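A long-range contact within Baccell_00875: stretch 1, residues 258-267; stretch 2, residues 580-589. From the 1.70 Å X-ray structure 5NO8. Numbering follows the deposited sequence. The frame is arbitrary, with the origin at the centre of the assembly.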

# COMPACT_ATOMS: atom_id res chain seq x y z
N VAL A 258 -20.16 3.83 11.99
CA VAL A 258 -20.37 4.82 10.94
C VAL A 258 -19.30 4.69 9.89
O VAL A 258 -18.24 4.10 10.15
CB VAL A 258 -20.41 6.27 11.49
CG1 VAL A 258 -21.47 6.41 12.57
CG2 VAL A 258 -19.06 6.71 12.02
N LEU A 259 -19.57 5.24 8.70
CA LEU A 259 -18.61 5.25 7.60
C LEU A 259 -18.37 6.70 7.19
O LEU A 259 -19.32 7.44 6.92
CB LEU A 259 -19.15 4.47 6.39
CG LEU A 259 -19.26 2.97 6.59
CD1 LEU A 259 -20.21 2.40 5.55
CD2 LEU A 259 -17.88 2.32 6.52
N VAL A 260 -17.11 7.09 7.16
CA VAL A 260 -16.71 8.41 6.73
C VAL A 260 -16.10 8.30 5.34
O VAL A 260 -15.35 7.38 5.06
CB VAL A 260 -15.71 9.02 7.72
CG1 VAL A 260 -15.22 10.38 7.26
CG2 VAL A 260 -16.42 9.19 9.05
N SER A 261 -16.40 9.28 4.49
CA SER A 261 -15.78 9.36 3.19
C SER A 261 -15.70 10.83 2.76
O SER A 261 -16.52 11.65 3.18
CB SER A 261 -16.57 8.56 2.16
OG SER A 261 -17.93 8.93 2.20
N CYS A 262 -14.75 11.11 1.88
CA CYS A 262 -14.55 12.45 1.32
C CYS A 262 -14.68 12.37 -0.18
O CYS A 262 -14.46 11.33 -0.78
CB CYS A 262 -13.17 12.98 1.67
SG CYS A 262 -12.83 13.02 3.45
N ASN A 263 -14.99 13.50 -0.82
CA ASN A 263 -15.07 13.52 -2.27
C ASN A 263 -13.71 13.21 -2.89
O ASN A 263 -13.64 12.55 -3.93
CB ASN A 263 -15.70 14.83 -2.79
CG ASN A 263 -14.90 16.06 -2.43
OD1 ASN A 263 -14.55 16.26 -1.27
ND2 ASN A 263 -14.55 16.87 -3.43
N LYS A 264 -12.64 13.70 -2.26
CA LYS A 264 -11.26 13.35 -2.63
C LYS A 264 -10.47 13.37 -1.36
O LYS A 264 -10.96 13.86 -0.35
CB LYS A 264 -10.67 14.40 -3.52
CG LYS A 264 -11.41 14.62 -4.79
CD LYS A 264 -10.54 15.35 -5.78
CE LYS A 264 -10.61 16.84 -5.66
NZ LYS A 264 -10.62 17.37 -7.08
N TYR A 265 -9.24 12.85 -1.40
CA TYR A 265 -8.36 12.88 -0.22
C TYR A 265 -7.16 13.76 -0.37
O TYR A 265 -6.46 14.02 0.60
CB TYR A 265 -7.99 11.45 0.21
CG TYR A 265 -9.22 10.72 0.59
CD1 TYR A 265 -9.77 10.85 1.88
CD2 TYR A 265 -9.91 9.94 -0.35
CE1 TYR A 265 -10.97 10.24 2.21
CE2 TYR A 265 -11.10 9.30 -0.01
CZ TYR A 265 -11.63 9.44 1.28
OH TYR A 265 -12.82 8.86 1.62
N VAL A 266 -6.91 14.25 -1.59
CA VAL A 266 -5.89 15.24 -1.83
C VAL A 266 -6.55 16.38 -2.61
O VAL A 266 -7.23 16.14 -3.61
CB VAL A 266 -4.70 14.67 -2.64
CG1 VAL A 266 -3.68 15.75 -2.91
CG2 VAL A 266 -4.08 13.49 -1.90
N PHE A 267 -6.38 17.59 -2.10
CA PHE A 267 -7.00 18.80 -2.62
C PHE A 267 -5.96 19.81 -3.03
O PHE A 267 -4.93 19.91 -2.38
CB PHE A 267 -7.84 19.44 -1.52
CG PHE A 267 -9.00 18.62 -1.12
CD1 PHE A 267 -10.18 18.70 -1.84
CD2 PHE A 267 -8.88 17.67 -0.11
CE1 PHE A 267 -11.27 17.92 -1.52
CE2 PHE A 267 -9.98 16.89 0.23
CZ PHE A 267 -11.17 17.03 -0.46
N GLY A 580 -7.79 -1.02 0.01
CA GLY A 580 -8.85 -0.68 0.93
C GLY A 580 -9.63 0.56 0.49
O GLY A 580 -9.32 1.17 -0.56
N PHE A 581 -10.63 0.93 1.28
CA PHE A 581 -11.45 2.13 1.03
C PHE A 581 -11.41 3.07 2.23
O PHE A 581 -12.31 3.92 2.38
CB PHE A 581 -12.88 1.77 0.62
CG PHE A 581 -13.60 0.90 1.62
CD1 PHE A 581 -14.26 1.45 2.71
CD2 PHE A 581 -13.59 -0.49 1.47
CE1 PHE A 581 -14.90 0.64 3.64
CE2 PHE A 581 -14.23 -1.30 2.40
CZ PHE A 581 -14.86 -0.74 3.48
N GLN A 582 -10.37 2.97 3.05
CA GLN A 582 -10.26 3.79 4.25
C GLN A 582 -10.24 5.29 3.88
O GLN A 582 -9.67 5.67 2.83
CB GLN A 582 -8.99 3.50 5.03
CG GLN A 582 -8.82 2.08 5.52
CD GLN A 582 -8.06 1.21 4.56
OE1 GLN A 582 -8.22 1.35 3.33
NE2 GLN A 582 -7.22 0.32 5.09
N PRO A 583 -10.81 6.14 4.72
CA PRO A 583 -10.88 7.59 4.36
C PRO A 583 -9.61 8.37 4.70
O PRO A 583 -9.60 9.25 5.58
CB PRO A 583 -12.09 8.07 5.15
CG PRO A 583 -12.05 7.22 6.39
CD PRO A 583 -11.65 5.86 5.90
N SER A 584 -8.53 7.99 4.02
CA SER A 584 -7.21 8.58 4.17
C SER A 584 -6.54 8.56 2.80
O SER A 584 -6.59 7.57 2.10
CB SER A 584 -6.35 7.76 5.13
OG SER A 584 -5.01 8.23 5.17
N TYR A 585 -5.85 9.64 2.46
CA TYR A 585 -5.06 9.68 1.24
C TYR A 585 -3.93 8.63 1.25
O TYR A 585 -3.51 8.19 0.21
CB TYR A 585 -4.52 11.08 0.94
CG TYR A 585 -3.55 11.62 1.96
CD1 TYR A 585 -4.01 12.32 3.07
CD2 TYR A 585 -2.18 11.38 1.86
CE1 TYR A 585 -3.13 12.80 4.04
CE2 TYR A 585 -1.29 11.88 2.79
CZ TYR A 585 -1.77 12.61 3.86
OH TYR A 585 -0.89 13.09 4.80
N HIS A 586 -3.48 8.20 2.42
CA HIS A 586 -2.46 7.17 2.49
C HIS A 586 -2.96 5.80 2.04
O HIS A 586 -2.15 4.96 1.61
CB HIS A 586 -1.95 7.03 3.93
CG HIS A 586 -1.07 8.15 4.38
ND1 HIS A 586 -1.51 9.13 5.24
CD2 HIS A 586 0.20 8.45 4.08
CE1 HIS A 586 -0.52 9.99 5.46
NE2 HIS A 586 0.53 9.60 4.77
N LEU A 587 -4.26 5.56 2.21
CA LEU A 587 -4.85 4.23 2.11
C LEU A 587 -5.91 4.05 1.04
O LEU A 587 -6.14 2.91 0.63
CB LEU A 587 -5.51 3.83 3.44
CG LEU A 587 -4.68 3.96 4.69
CD1 LEU A 587 -5.52 3.64 5.93
CD2 LEU A 587 -3.46 3.08 4.61
N ASN A 588 -6.56 5.12 0.61
CA ASN A 588 -7.79 4.97 -0.17
C ASN A 588 -7.47 4.51 -1.59
O ASN A 588 -6.85 5.22 -2.36
CB ASN A 588 -8.60 6.27 -0.19
CG ASN A 588 -10.01 6.05 -0.66
OD1 ASN A 588 -10.92 5.67 0.11
ND2 ASN A 588 -10.21 6.26 -1.92
N GLU A 589 -7.85 3.28 -1.89
CA GLU A 589 -7.47 2.62 -3.14
C GLU A 589 -5.95 2.51 -3.33
O GLU A 589 -5.45 2.54 -4.44
CB GLU A 589 -8.15 3.28 -4.34
CG GLU A 589 -9.66 3.29 -4.26
CD GLU A 589 -10.29 3.38 -5.65
OE1 GLU A 589 -10.52 4.52 -6.10
OE2 GLU A 589 -10.53 2.30 -6.29

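Residues at least 318 apart in sequence touch here, chiefly through Y265, whose side chain is the main piece of stretch 1 to enter stretch 2. The two sides together bury 375 Å², and no hydrogen bond crosses between them; the contact is one of shape and apolar packing. The backbones come closest at two points, S261 with P583 (CA to CA 5.3 Å) and Y265 with Y585 (CA to CA 4.8 Å).

Y265 lies in the loop between the strand ending at C262 and the strand that starts at V266. Its CA-to-CB bond points toward stretch 2, and with chi1 at -62° (m) and chi2 at -83° the ring runs back toward the first strand, so that the hydroxyl reaches C262. There C262 N donates a hydrogen bond to Y265 OH (3.0 Å, N-H...acceptor angle 161°). This bond fixes the tip of the side chain and is consistent with the m rotamer; the same OH also lies 3.7 Å from P583 CB, and the ring lines the rest of the contact with stretch 2. Y265 CE1 lies 3.4 Å from P583 C and 3.8 Å from S584 N, and Y265 CE2 lies 3.5 Å from N588 CG. All these atoms meet the ring obliquely. S584 N is already engaged in a weak hydrogen bond to Q582 O (2.8 Å), within its own stretch.

P583 fills the space between the ring and the first strand. Its ring is puckered C-gamma endo. P583 CB lies 3.8 Å from Y265 CE1 and 3.3 Å from V260 O, while P583 CG approaches V260 CB at 4.3 Å. V260, chi1 177° (t), thus offers both its carbonyl and its side chain to the proline. Farther along, F581 has chi1 at 56° (p); its CA-to-CB bond points sideways, yet the end of the side chain comes nearer to stretch 1, where L259 CD2 sits at the ring edge, 4.5 Å from F581 CE1. L259 (m, t) likewise starts sideways and brings its end closer, a light contact at the margin.

At the other backbone approach, Y585 touches stretch 1 mainly through the base of its side chain. Y585 CB lies 3.6 Å from Y265 CB, 3.5 Å from Y265 O and 3.8 Å from V266 CG2. With chi1 at 64° (p), the end of the Y585 side chain leads away, so the two tyrosines meet at their CB atoms while their rings diverge. V266, in the t rotamer, places CG2 against this same CB.

The turn in stretch 2 is held from within. S584 O accepts hydrogen bonds from L587 N (3.1 Å) and N588 N (2.9 Å), and S584 OG, with chi1 at 173° (t), accepts one from H586 N (3.1 Å). The CA-to-CB bond of S584 points away from stretch 1, whereas that of N588 points toward it and carries its side chain to the Y265 ring.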